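Local coordinates for outer membrane protein SusF (Bacteroides thetaiotaomicron, PDB 4FE9) that binds starch at the cell surface through its carbohydrate-binding modules, before the starch is transported into the periplasm for degradation, at residues Q26-F31 with S56-E61; K64-S69 with S120-S125; G410-C415 with E430-D435; F401-F406 with Q456-N461. All blocks are in the same frame, centred on the assembly; numbering follows the deposited sequence.

Contact 1: Q26-F31 with S56-E61; sequences QLTATF and STTAEE
Ser56 pairs with Thr30 where strand 48-57 runs antiparallel to strand 27-33 in the mixed sheet of the N-terminal domain, a domain placed in the E-set clan of immunoglobulin-like folds. The Ser56 carbonyl O takes the Thr30 N-H at 2.8 Å in a nearly straight bond. The return bond, from Ser56 N to Thr30 O, is weak. On the side-chain face of this pair, Ser56 OG lies beside Thr30 CB.

Thr57 faces Ala29 as a non-hydrogen-bonded pair, with their CA atoms 4.1 Å apart. Thr57 OG1 stands anti to the backbone N (chi1 -170°) and donates to Thr28 O at 2.8 Å. The same hydroxyl oxygen accepts from the N of Ala59, two residues on, and so forms an ST turn as the strand ends. The Thr57 side chain also touches Leu131 of strand 128-141.

Thr58 N is the second donor to Thr28 O, at 3.0 Å. The two donors reach this carbonyl from opposite faces of its plane. Thr58 also stands in as an acceptor past the end of the strand pairing: Thr58 OG1 receives the Thr28 N-H at 3.0 Å with an angle of 172°. A water bridges the same OG1 to Gln26 O. Thr58 CG2 presses on Thr28 OG1, the two side chains crossing obliquely.

Ala59 closes the contact from the loop. Leu27 reaches it with one branch, while the Leu27 side chain also packs on Ile129 and Leu131. The meeting point is Leu27 CD1 against Ala59 CB, at 4.1 Å.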
loop_
_atom_site.group_PDB
_atom_site.type_symbol
_atom_site.label_atom_id
_atom_site.label_comp_id
_atom_site.label_asym_id
_atom_site.label_seq_id
_atom_site.Cartn_x
_atom_site.Cartn_y
_atom_site.Cartn_z
ATOM N N GLN A 26 -0.451 47.716 -4.593
ATOM C CA GLN A 26 -0.583 46.488 -3.794
ATOM C C GLN A 26 -0.125 46.650 -2.298
ATOM O O GLN A 26 0.873 47.330 -1.999
ATOM C CB GLN A 26 0.183 45.352 -4.457
ATOM C CG GLN A 26 0.943 44.524 -3.482
ATOM C CD GLN A 26 2.040 43.732 -4.137
ATOM O OE1 GLN A 26 2.034 43.536 -5.353
ATOM N NE2 GLN A 26 2.995 43.255 -3.333
ATOM N N LEU A 27 -0.870 46.042 -1.381
ATOM C CA LEU A 27 -0.605 46.223 0.051
ATOM C C LEU A 27 0.114 45.027 0.634
ATOM O O LEU A 27 -0.057 43.906 0.163
ATOM C CB LEU A 27 -1.898 46.471 0.804
ATOM C CG LEU A 27 -2.788 47.611 0.273
ATOM C CD1 LEU A 27 -3.874 47.893 1.278
ATOM C CD2 LEU A 27 -1.969 48.888 -0.019
ATOM N N THR A 28 0.976 45.271 1.621
ATOM C CA THR A 28 1.661 44.180 2.273
ATOM C C THR A 28 1.322 44.076 3.758
ATOM O O THR A 28 0.811 45.006 4.357
ATOM C CB THR A 28 3.204 44.198 2.049
ATOM O OG1 THR A 28 3.740 45.413 2.527
ATOM C CG2 THR A 28 3.542 44.047 0.562
ATOM N N ALA A 29 1.483 42.885 4.298
ATOM C CA ALA A 29 1.386 42.694 5.746
ATOM C C ALA A 29 2.571 41.876 6.204
ATOM O O ALA A 29 3.065 41.037 5.461
ATOM C CB ALA A 29 0.093 41.993 6.101
ATOM N N THR A 30 2.957 42.055 7.455
ATOM C CA THR A 30 4.005 41.238 8.035
ATOM C C THR A 30 3.475 40.546 9.238
ATOM O O THR A 30 2.876 41.167 10.100
ATOM C CB THR A 30 5.236 42.080 8.427
ATOM O OG1 THR A 30 5.768 42.687 7.250
ATOM C CG2 THR A 30 6.324 41.191 9.073
ATOM N N PHE A 31 3.518 39.233 9.180
ATOM C CA PHE A 31 3.142 38.373 10.301
ATOM C C PHE A 31 4.379 37.861 11.024
ATOM O O PHE A 31 5.396 37.538 10.384
ATOM C CB PHE A 31 2.373 37.180 9.770
ATOM C CG PHE A 31 1.062 37.543 9.172
ATOM C CD1 PHE A 31 -0.074 37.676 9.979
ATOM C CD2 PHE A 31 0.952 37.778 7.799
ATOM C CE1 PHE A 31 -1.281 38.140 9.440
ATOM C CE2 PHE A 31 -0.260 38.116 7.238
ATOM C CZ PHE A 31 -1.383 38.338 8.067
ATOM N N SER A 56 2.717 44.406 11.278
ATOM C CA SER A 56 2.615 45.653 10.551
ATOM C C SER A 56 1.960 45.419 9.206
ATOM O O SER A 56 1.894 44.299 8.711
ATOM C CB SER A 56 4.004 46.272 10.347
ATOM O OG SER A 56 4.764 45.463 9.462
ATOM N N THR A 57 1.519 46.496 8.607
ATOM C CA THR A 57 0.917 46.451 7.290
ATOM C C THR A 57 1.152 47.787 6.626
ATOM O O THR A 57 1.238 48.797 7.311
ATOM C CB THR A 57 -0.605 46.243 7.417
ATOM O OG1 THR A 57 -1.162 45.976 6.124
ATOM C CG2 THR A 57 -1.260 47.458 8.009
ATOM N N THR A 58 1.151 47.815 5.292
ATOM C CA THR A 58 1.149 49.083 4.603
ATOM C C THR A 58 -0.242 49.636 4.367
ATOM O O THR A 58 -0.382 50.698 3.777
ATOM C CB THR A 58 1.908 49.044 3.265
ATOM O OG1 THR A 58 1.246 48.164 2.368
ATOM C CG2 THR A 58 3.388 48.589 3.464
ATOM N N ALA A 59 -1.252 49.008 4.950
ATOM C CA ALA A 59 -2.622 49.555 4.887
ATOM C C ALA A 59 -2.744 50.791 5.769
ATOM O O ALA A 59 -2.024 50.933 6.754
ATOM C CB ALA A 59 -3.634 48.514 5.301
ATOM N N GLU A 60 -3.628 51.704 5.383
ATOM C CA GLU A 60 -3.784 52.977 6.086
ATOM C C GLU A 60 -4.293 52.780 7.515
ATOM O O GLU A 60 -5.046 51.824 7.809
ATOM C CB GLU A 60 -4.715 53.912 5.297
ATOM C CG GLU A 60 -4.085 54.409 3.988
ATOM C CD GLU A 60 -4.953 55.434 3.235
ATOM O OE1 GLU A 60 -5.106 55.288 2.000
ATOM O OE2 GLU A 60 -5.367 56.441 3.849
ATOM N N GLU A 61 -3.893 53.679 8.404
ATOM C CA GLU A 61 -4.472 53.730 9.736
ATOM C C GLU A 61 -6.011 53.877 9.646
ATOM O O GLU A 61 -6.536 54.546 8.740
ATOM C CB GLU A 61 -3.865 54.895 10.538
ATOM C CG GLU A 61 -3.484 54.517 11.960
ATOM C CD GLU A 61 -3.045 53.060 12.071
ATOM O OE1 GLU A 61 -3.681 52.304 12.841
ATOM O OE2 GLU A 61 -2.126 52.652 11.317
HETATM O O HOH W 1 2.410 48.296 -0.050
#

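Contact 2: K64-S69 with S120-S125; sequences KIAVNS and SAVTPS
Lys64 and Val122 form a hydrogen-bonded pair that uses both backbone groups of each residue. Lys64 N donates to Val122 O at 3.1 Å, in the carbonyl plane and on a lone pair. Val122 N returns a shorter bond to Lys64 O, with the donor tilted out of that carbonyl plane. Ala66 and Ser120 repeat the pattern two residues along. Ala66 N meets Ser120 O, and Ser120 N meets Ala66 O, each at 2.8 Å. The second of these bonds points nearly along the C=O axis.

Ile65 and Ala121 make the non-hydrogen-bonded pair in the middle. Here the carbonyls on each side also receive CA-H contacts: Ala121 CA approaches Lys64 O, and Ile65 CA approaches Ser120 O. The backbone of Ala121 is hydrogen-bonded to Ile129 of strand 128-141. This places strand 111-122 between two antiparallel partners in the N-terminal domain.

Ser120 OG accepts from Asn68. The Asn68 chi1 of -53° sets CG beside the backbone N. Asn68 ND2 donates an N-H to Ser120 OG at 2.9 Å. The bond is straight, 167°, and OG lies in the amide plane. Asn68 ND2 also donates to Asn118 OD1. Asn68 and Ser69 both face Asn118, which is a classic beta bulge.

On the face that carries Lys64, Ala66, Ser120 and Val122, Val122 CG2 lies 3.8 Å from Ala66 CB. Four backbone bonds hold the two strands together. The amide of Asn68, with one partner on each of Ser120 and Asn118, would fix the side chain at the bulge against rotation.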
loop_
_atom_site.group_PDB
_atom_site.type_symbol
_atom_site.label_atom_id
_atom_site.label_comp_id
_atom_site.label_asym_id
_atom_site.label_seq_id
_atom_site.Cartn_x
_atom_site.Cartn_y
_atom_site.Cartn_z
ATOM N N LYS A 64 -9.860 48.219 9.154
ATOM C CA LYS A 64 -10.073 46.971 9.855
ATOM C C LYS A 64 -9.369 45.841 9.116
ATOM O O LYS A 64 -9.107 45.945 7.930
ATOM C CB LYS A 64 -11.567 46.665 9.912
ATOM C CG LYS A 64 -12.272 47.254 11.099
ATOM C CD LYS A 64 -13.650 46.659 11.186
ATOM C CE LYS A 64 -14.526 47.455 12.071
ATOM N NZ LYS A 64 -15.912 46.937 11.972
ATOM N N ILE A 65 -9.111 44.744 9.824
ATOM C CA ILE A 65 -8.495 43.556 9.231
ATOM C C ILE A 65 -9.534 42.445 9.186
ATOM O O ILE A 65 -10.149 42.142 10.191
ATOM C CB ILE A 65 -7.284 43.080 10.065
ATOM C CG1 ILE A 65 -6.184 44.172 10.122
ATOM C CG2 ILE A 65 -6.739 41.747 9.538
ATOM C CD1 ILE A 65 -5.616 44.570 8.755
ATOM N N ALA A 66 -9.740 41.859 8.002
ATOM C CA ALA A 66 -10.568 40.657 7.873
ATOM C C ALA A 66 -9.704 39.504 7.462
ATOM O O ALA A 66 -8.857 39.644 6.574
ATOM C CB ALA A 66 -11.682 40.871 6.827
ATOM N N VAL A 67 -10.010 38.323 7.980
ATOM C CA VAL A 67 -9.213 37.145 7.644
ATOM C C VAL A 67 -9.942 36.272 6.680
ATOM O O VAL A 67 -11.000 35.767 6.998
ATOM C CB VAL A 67 -8.762 36.336 8.936
ATOM C CG1 VAL A 67 -7.856 35.181 8.559
ATOM C CG2 VAL A 67 -8.043 37.238 9.872
ATOM N N ASN A 68 -9.446 36.218 5.434
ATOM C CA ASN A 68 -10.081 35.442 4.346
ATOM C C ASN A 68 -9.780 33.958 4.488
ATOM O O ASN A 68 -10.564 33.121 4.075
ATOM C CB ASN A 68 -9.559 35.902 2.950
ATOM C CG ASN A 68 -9.697 37.366 2.745
ATOM O OD1 ASN A 68 -10.728 37.953 3.098
ATOM N ND2 ASN A 68 -8.606 38.013 2.338
ATOM N N SER A 69 -8.590 33.625 4.961
ATOM C CA SER A 69 -8.321 32.214 5.278
ATOM C C SER A 69 -7.118 32.069 6.179
ATOM O O SER A 69 -6.298 32.967 6.237
ATOM C CB SER A 69 -8.152 31.389 4.001
ATOM O OG SER A 69 -6.941 31.690 3.350
ATOM N N SER A 120 -7.352 40.770 4.502
ATOM C CA SER A 120 -7.670 41.990 3.759
ATOM C C SER A 120 -7.878 43.151 4.696
ATOM O O SER A 120 -8.257 42.974 5.856
ATOM C CB SER A 120 -8.928 41.794 2.899
ATOM O OG SER A 120 -8.668 40.895 1.845
ATOM N N ALA A 121 -7.610 44.346 4.205
ATOM C CA ALA A 121 -7.911 45.568 4.951
ATOM C C ALA A 121 -9.319 46.005 4.559
ATOM O O ALA A 121 -9.652 45.993 3.399
ATOM C CB ALA A 121 -6.906 46.657 4.582
ATOM N N VAL A 122 -10.108 46.447 5.522
ATOM C CA VAL A 122 -11.474 46.831 5.256
ATOM C C VAL A 122 -11.702 48.350 5.517
ATOM O O VAL A 122 -11.314 48.875 6.553
ATOM C CB VAL A 122 -12.449 45.965 6.083
ATOM C CG1 VAL A 122 -13.899 46.378 5.818
ATOM C CG2 VAL A 122 -12.255 44.462 5.706
ATOM N N THR A 123 -12.178 49.054 4.499
ATOM C CA THR A 123 -12.331 50.518 4.566
ATOM C C THR A 123 -13.686 50.866 5.229
ATOM O O THR A 123 -14.507 49.988 5.447
ATOM C CB THR A 123 -12.351 51.119 3.144
ATOM O OG1 THR A 123 -13.580 50.754 2.506
ATOM C CG2 THR A 123 -11.195 50.601 2.319
ATOM N N PRO A 124 -13.989 52.179 5.375
ATOM C CA PRO A 124 -15.274 52.547 6.019
ATOM C C PRO A 124 -16.458 52.359 5.074
ATOM O O PRO A 124 -17.643 52.474 5.511
ATOM C CB PRO A 124 -15.095 54.037 6.356
ATOM C CG PRO A 124 -13.546 54.230 6.425
ATOM C CD PRO A 124 -13.051 53.319 5.299
ATOM N N SER A 125 -16.167 52.079 3.799
ATOM C CA SER A 125 -17.215 51.732 2.850
ATOM C C SER A 125 -17.473 50.216 2.786
ATOM O O SER A 125 -18.431 49.779 2.139
ATOM C CB SER A 125 -16.882 52.266 1.459
ATOM O OG SER A 125 -15.890 51.445 0.836
#

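Contact 3: G410-C415 with E430-D435; sequences GAVRIC and EFIIFD
Strands 410-415 and 430-434 run antiparallel but splay, their axes 131° apart, and they pair at Cys415 and Glu430, where the CA atoms are 4.2 Å apart. One backbone bond joins them directly, from Phe431 N to Ile414 O.

Arg413 and Glu430 carry the polar side of the contact. The arginine chain bends at chi2 and chi3, and its guanidinium grips the carboxylate side-on with two nitrogens. Arg413 NE meets Glu430 OE1 at 2.8 Å, almost straight (174°), on the syn lone pair and in the guanidinium plane. Arg413 NH2 meets Glu430 OE2 at 3.0 Å, more bent and somewhat out of plane. The two planes are nearly coplanar. A salt bridge from Arg441 NH2 to Glu430 OE2 adds a second positive charge, which would be expected to stabilise the buried carboxylate. A water accepts from Ile414 N and lies 2.6 Å from Glu430 OE1.

The pair belongs to an antiparallel sheet of the third carbohydrate-binding module, in a protein built on Ig folds. Strand 410-415 also pairs there with strands 371-374 and 451-452. The remaining contacts are apolar.

Ile414 packs over the Phe431 ring. Ile414 CB sits over one face, offset toward the rim, 4.3 Å from the Phe431 ring centroid in a CH-pi contact. Ile414 CG2 presses on Phe431 CZ at 3.5 Å. The CD1 end of Ile414 meets the CD1 atoms of both Ile432 and Ile433. The chain of Ile432 crosses that of Ile414 at about a right angle, and Ile432 CD1 also touches Val412 CG1 at 3.7 Å.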
loop_
_atom_site.group_PDB
_atom_site.type_symbol
_atom_site.label_atom_id
_atom_site.label_comp_id
_atom_site.label_asym_id
_atom_site.label_seq_id
_atom_site.Cartn_x
_atom_site.Cartn_y
_atom_site.Cartn_z
ATOM N N GLY A 410 20.651 -35.322 -14.894
ATOM C CA GLY A 410 19.958 -35.030 -13.645
ATOM C C GLY A 410 18.535 -34.595 -13.886
ATOM O O GLY A 410 18.059 -34.572 -15.039
ATOM N N ALA A 411 17.813 -34.336 -12.794
ATOM C CA ALA A 411 16.447 -33.815 -12.886
ATOM C C ALA A 411 16.493 -32.349 -13.316
ATOM O O ALA A 411 17.315 -31.594 -12.833
ATOM C CB ALA A 411 15.740 -33.953 -11.550
ATOM N N VAL A 412 15.710 -32.019 -14.327
ATOM C CA VAL A 412 15.559 -30.649 -14.792
ATOM C C VAL A 412 14.608 -29.869 -13.863
ATOM O O VAL A 412 13.540 -30.344 -13.532
ATOM C CB VAL A 412 14.989 -30.618 -16.206
ATOM C CG1 VAL A 412 14.820 -29.153 -16.691
ATOM C CG2 VAL A 412 15.890 -31.415 -17.168
ATOM N N ARG A 413 15.050 -28.704 -13.409
ATOM C CA ARG A 413 14.161 -27.712 -12.826
ATOM C C ARG A 413 14.287 -26.370 -13.568
ATOM O O ARG A 413 15.384 -26.017 -14.061
ATOM C CB ARG A 413 14.470 -27.535 -11.333
ATOM C CG ARG A 413 14.386 -28.819 -10.513
ATOM C CD ARG A 413 12.907 -29.281 -10.313
ATOM N NE ARG A 413 12.233 -28.569 -9.196
ATOM C CZ ARG A 413 12.317 -28.914 -7.904
ATOM N NH1 ARG A 413 13.159 -29.869 -7.515
ATOM N NH2 ARG A 413 11.622 -28.236 -6.983
ATOM N N ILE A 414 13.160 -25.681 -13.735
ATOM C CA ILE A 414 13.124 -24.368 -14.408
ATOM C C ILE A 414 12.279 -23.409 -13.543
ATOM O O ILE A 414 11.242 -23.823 -12.961
ATOM C CB ILE A 414 12.455 -24.465 -15.796
ATOM C CG1 ILE A 414 12.852 -25.775 -16.501
ATOM C CG2 ILE A 414 12.811 -23.225 -16.670
ATOM C CD1 ILE A 414 11.939 -26.129 -17.669
ATOM N N CYS A 415 12.697 -22.141 -13.466
ATOM C CA CYS A 415 11.876 -21.124 -12.820
ATOM C C CYS A 415 12.008 -19.712 -13.426
ATOM O O CYS A 415 12.868 -19.458 -14.298
ATOM C CB CYS A 415 12.149 -21.078 -11.315
ATOM S SG CYS A 415 13.753 -20.336 -10.893
ATOM N N GLU A 430 7.756 -22.025 -10.361
ATOM C CA GLU A 430 8.530 -22.945 -11.162
ATOM C C GLU A 430 7.631 -23.759 -12.044
ATOM O O GLU A 430 6.379 -23.704 -11.929
ATOM C CB GLU A 430 9.446 -23.837 -10.291
ATOM C CG GLU A 430 8.681 -24.958 -9.492
ATOM C CD GLU A 430 9.585 -26.100 -9.048
ATOM O OE1 GLU A 430 10.529 -26.481 -9.824
ATOM O OE2 GLU A 430 9.277 -26.707 -7.983
ATOM N N PHE A 431 8.239 -24.387 -13.039
ATOM C CA PHE A 431 7.494 -25.185 -13.976
ATOM C C PHE A 431 8.428 -26.164 -14.693
ATOM O O PHE A 431 9.635 -26.239 -14.407
ATOM C CB PHE A 431 6.806 -24.263 -15.004
ATOM C CG PHE A 431 7.755 -23.360 -15.705
ATOM C CD1 PHE A 431 8.378 -23.767 -16.875
ATOM C CD2 PHE A 431 8.121 -22.148 -15.138
ATOM C CE1 PHE A 431 9.282 -22.941 -17.522
ATOM C CE2 PHE A 431 9.008 -21.309 -15.788
ATOM C CZ PHE A 431 9.622 -21.726 -16.962
ATOM N N ILE A 432 7.838 -26.978 -15.525
ATOM C CA ILE A 432 8.566 -28.036 -16.232
ATOM C C ILE A 432 7.770 -28.377 -17.527
ATOM O O ILE A 432 6.744 -27.746 -17.816
ATOM C CB ILE A 432 8.758 -29.283 -15.301
ATOM C CG1 ILE A 432 9.908 -30.185 -15.787
ATOM C CG2 ILE A 432 7.435 -30.063 -15.147
ATOM C CD1 ILE A 432 11.246 -29.503 -15.829
ATOM N N ILE A 433 8.285 -29.306 -18.332
ATOM C CA ILE A 433 7.557 -29.806 -19.521
ATOM C C ILE A 433 7.124 -31.265 -19.323
ATOM O O ILE A 433 7.952 -32.110 -18.988
ATOM C CB ILE A 433 8.461 -29.744 -20.789
ATOM C CG1 ILE A 433 8.768 -28.312 -21.137
ATOM C CG2 ILE A 433 7.815 -30.426 -21.952
ATOM C CD1 ILE A 433 10.148 -27.952 -20.780
ATOM N N PHE A 434 5.838 -31.555 -19.561
ATOM C CA PHE A 434 5.347 -32.941 -19.665
ATOM C C PHE A 434 4.633 -33.064 -20.988
ATOM O O PHE A 434 3.690 -32.301 -21.259
ATOM C CB PHE A 434 4.327 -33.270 -18.546
ATOM C CG PHE A 434 4.903 -33.214 -17.121
ATOM C CD1 PHE A 434 5.995 -34.030 -16.755
ATOM C CD2 PHE A 434 4.183 -32.551 -16.091
ATOM C CE1 PHE A 434 6.461 -34.063 -15.399
ATOM C CE2 PHE A 434 4.625 -32.578 -14.766
ATOM C CZ PHE A 434 5.795 -33.324 -14.421
ATOM N N ASP A 435 5.030 -34.065 -21.778
ATOM C CA ASP A 435 4.406 -34.335 -23.082
ATOM C C ASP A 435 4.378 -33.101 -23.994
ATOM O O ASP A 435 3.348 -32.787 -24.552
ATOM C CB ASP A 435 2.970 -34.851 -22.895
ATOM C CG ASP A 435 2.900 -36.120 -22.027
ATOM O OD1 ASP A 435 3.663 -37.086 -22.303
ATOM O OD2 ASP A 435 2.040 -36.166 -21.101
HETATM O O HOH W 2 10.719 -27.145 -12.302
#

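Contact 4: F401-F406 with Q456-N461; sequences FVSPAF and QKVYLN
Phe406 turns one ring face to the backbone at Gln456 and Lys457. Gln456 O lies 3.2 Å above the Phe406 ring plane, offset toward the rim, and Lys457 CA makes a CH-pi contact on that face. At the ring edge, in plane, is Val458 CG2, which meets Phe406 CZ. Tyr459 presents a ring face to Val402, whose CG1 makes a CH-pi contact 4.3 Å from the Tyr459 centroid. Phe401 has Leu460 O at its edge, and its ring meets Phe462 and Trp349 edge-to-face.

Phe401, Val402 and Tyr459 belong to the three-stranded antiparallel sheet of the third carbohydrate-binding module, in which strand 458-461 lies between strands 401-402 and 466-469; Phe406 follows in a loop. Leu460 and Phe401 form a hydrogen-bonded pair, and Leu460 N to Phe401 O is the straighter of its two bonds. Val402 and Tyr459 form the next, non-hydrogen-bonded pair. Ser403 N then donates to Val458 O.

At Ser403 a side chain replaces the strand carbonyl. Ser403 OG sits between its own N and carbonyl carbon (chi1 62°) and accepts from Val458 N at 2.6 Å, with an angle of 170°. Phe406 N points at Gln456 O, but that separation is doubtfully short. Gln456 itself sends OE1 to the N of Lys453 while its CB rests against Phe406 CD2.

Val458 and Leu460 turn inward to Ile433 of strand 430-434. Lys457 lies across the side of Val402 in a bent chain, with CE near Ser403 O. Lys457 CD is packed unusually close to Val402 CG1, at 3.5 Å.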
loop_
_atom_site.group_PDB
_atom_site.type_symbol
_atom_site.label_atom_id
_atom_site.label_comp_id
_atom_site.label_asym_id
_atom_site.label_seq_id
_atom_site.Cartn_x
_atom_site.Cartn_y
_atom_site.Cartn_z
ATOM N N PHE A 401 12.594 -19.400 -25.732
ATOM C CA PHE A 401 13.667 -19.280 -24.770
ATOM C C PHE A 401 14.426 -20.600 -24.779
ATOM O O PHE A 401 13.824 -21.661 -24.879
ATOM C CB PHE A 401 13.094 -18.989 -23.358
ATOM C CG PHE A 401 12.292 -17.698 -23.268
ATOM C CD1 PHE A 401 11.100 -17.565 -23.931
ATOM C CD2 PHE A 401 12.730 -16.645 -22.488
ATOM C CE1 PHE A 401 10.377 -16.368 -23.876
ATOM C CE2 PHE A 401 11.995 -15.460 -22.406
ATOM C CZ PHE A 401 10.816 -15.335 -23.106
ATOM N N VAL A 402 15.746 -20.535 -24.661
ATOM C CA VAL A 402 16.564 -21.732 -24.708
ATOM C C VAL A 402 17.574 -21.711 -23.609
ATOM O O VAL A 402 18.158 -20.674 -23.324
ATOM C CB VAL A 402 17.272 -21.886 -26.108
ATOM C CG1 VAL A 402 18.089 -23.198 -26.167
ATOM C CG2 VAL A 402 16.234 -21.854 -27.220
ATOM N N SER A 403 17.667 -22.824 -22.886
ATOM C CA SER A 403 18.570 -22.939 -21.752
ATOM C C SER A 403 19.999 -23.192 -22.209
ATOM O O SER A 403 20.222 -23.633 -23.333
ATOM C CB SER A 403 18.114 -24.083 -20.821
ATOM O OG SER A 403 18.138 -25.348 -21.487
ATOM N N PRO A 404 20.961 -22.943 -21.324
ATOM C CA PRO A 404 22.352 -23.414 -21.421
ATOM C C PRO A 404 22.413 -24.928 -21.388
ATOM O O PRO A 404 21.831 -25.538 -20.493
ATOM C CB PRO A 404 22.998 -22.867 -20.144
ATOM C CG PRO A 404 21.986 -21.870 -19.574
ATOM C CD PRO A 404 20.670 -22.354 -20.012
ATOM N N ALA A 405 23.111 -25.534 -22.346
ATOM C CA ALA A 405 23.174 -27.002 -22.446
ATOM C C ALA A 405 23.481 -27.659 -21.083
ATOM O O ALA A 405 24.342 -27.184 -20.336
ATOM C CB ALA A 405 24.225 -27.423 -23.497
ATOM N N PHE A 406 22.821 -28.781 -20.786
ATOM C CA PHE A 406 23.037 -29.458 -19.480
ATOM C C PHE A 406 24.508 -29.847 -19.271
ATOM O O PHE A 406 25.159 -30.328 -20.187
ATOM C CB PHE A 406 22.135 -30.690 -19.332
ATOM C CG PHE A 406 20.672 -30.408 -19.540
ATOM C CD1 PHE A 406 20.150 -29.147 -19.322
ATOM C CD2 PHE A 406 19.803 -31.428 -19.880
ATOM C CE1 PHE A 406 18.806 -28.885 -19.580
ATOM C CE2 PHE A 406 18.463 -31.184 -20.069
ATOM C CZ PHE A 406 17.963 -29.903 -19.892
ATOM N N GLN A 456 22.183 -31.705 -23.451
ATOM C CA GLN A 456 20.816 -31.351 -23.831
ATOM C C GLN A 456 20.479 -29.919 -23.370
ATOM O O GLN A 456 21.194 -29.333 -22.567
ATOM C CB GLN A 456 19.813 -32.343 -23.231
ATOM C CG GLN A 456 19.727 -33.678 -23.934
ATOM C CD GLN A 456 18.592 -34.550 -23.386
ATOM O OE1 GLN A 456 18.408 -34.654 -22.169
ATOM N NE2 GLN A 456 17.798 -35.124 -24.281
ATOM N N LYS A 457 19.357 -29.395 -23.849
ATOM C CA LYS A 457 18.839 -28.114 -23.376
ATOM C C LYS A 457 17.313 -28.042 -23.495
ATOM O O LYS A 457 16.710 -28.848 -24.200
ATOM C CB LYS A 457 19.520 -26.936 -24.125
ATOM C CG LYS A 457 19.656 -27.122 -25.610
ATOM C CD LYS A 457 20.270 -25.876 -26.290
ATOM C CE LYS A 457 21.617 -25.538 -25.711
ATOM N NZ LYS A 457 22.515 -24.948 -26.727
ATOM N N VAL A 458 16.689 -27.099 -22.775
ATOM C CA VAL A 458 15.205 -26.935 -22.809
ATOM C C VAL A 458 14.776 -25.912 -23.867
ATOM O O VAL A 458 15.368 -24.858 -23.956
ATOM C CB VAL A 458 14.647 -26.444 -21.418
ATOM C CG1 VAL A 458 13.140 -26.432 -21.433
ATOM C CG2 VAL A 458 15.173 -27.300 -20.294
ATOM N N TYR A 459 13.642 -26.157 -24.534
ATOM C CA TYR A 459 13.039 -25.167 -25.439
ATOM C C TYR A 459 11.612 -24.823 -25.019
ATOM O O TYR A 459 10.740 -25.690 -25.023
ATOM C CB TYR A 459 13.035 -25.679 -26.907
ATOM C CG TYR A 459 14.416 -26.002 -27.459
ATOM C CD1 TYR A 459 14.991 -25.226 -28.467
ATOM C CD2 TYR A 459 15.154 -27.054 -26.948
ATOM C CE1 TYR A 459 16.284 -25.464 -28.895
ATOM C CE2 TYR A 459 16.426 -27.319 -27.391
ATOM C CZ TYR A 459 16.979 -26.539 -28.381
ATOM O OH TYR A 459 18.228 -26.833 -28.825
ATOM N N LEU A 460 11.335 -23.527 -24.835
ATOM C CA LEU A 460 10.013 -23.091 -24.378
ATOM C C LEU A 460 9.367 -22.145 -25.352
ATOM O O LEU A 460 9.898 -21.063 -25.629
ATOM C CB LEU A 460 10.109 -22.404 -23.011
ATOM C CG LEU A 460 10.845 -23.146 -21.904
ATOM C CD1 LEU A 460 11.252 -22.190 -20.807
ATOM C CD2 LEU A 460 9.967 -24.249 -21.358
ATOM N N ASN A 461 8.163 -22.476 -25.767
ATOM C CA ASN A 461 7.339 -21.533 -26.464
ATOM C C ASN A 461 6.205 -21.047 -25.586
ATOM O O ASN A 461 5.164 -21.687 -25.496
ATOM C CB ASN A 461 6.781 -22.165 -27.736
ATOM C CG ASN A 461 6.099 -21.162 -28.630
ATOM O OD1 ASN A 461 5.453 -20.222 -28.154
ATOM N ND2 ASN A 461 6.137 -21.416 -29.931
#

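The contacts form two pairs, one in each end domain of an elongated chain. Contacts 1 and 2 lie in the N-terminal domain, with centres about 11 Å apart. They come in series along the chain, belong to one mixed sheet and touch through Ala59 and Ala121. Contacts 3 and 4 lie in the third carbohydrate-binding module, also about 11 Å apart. Contact 3 is nested inside the loop closed by contact 4. Their sheets pack against each other through Ile433 with Val458 and Val412 with Phe406. The two pairs have centres about 80 Å apart, with the other two carbohydrate-binding modules between them in sequence. The pairs do not touch; each knits strands within its own domain.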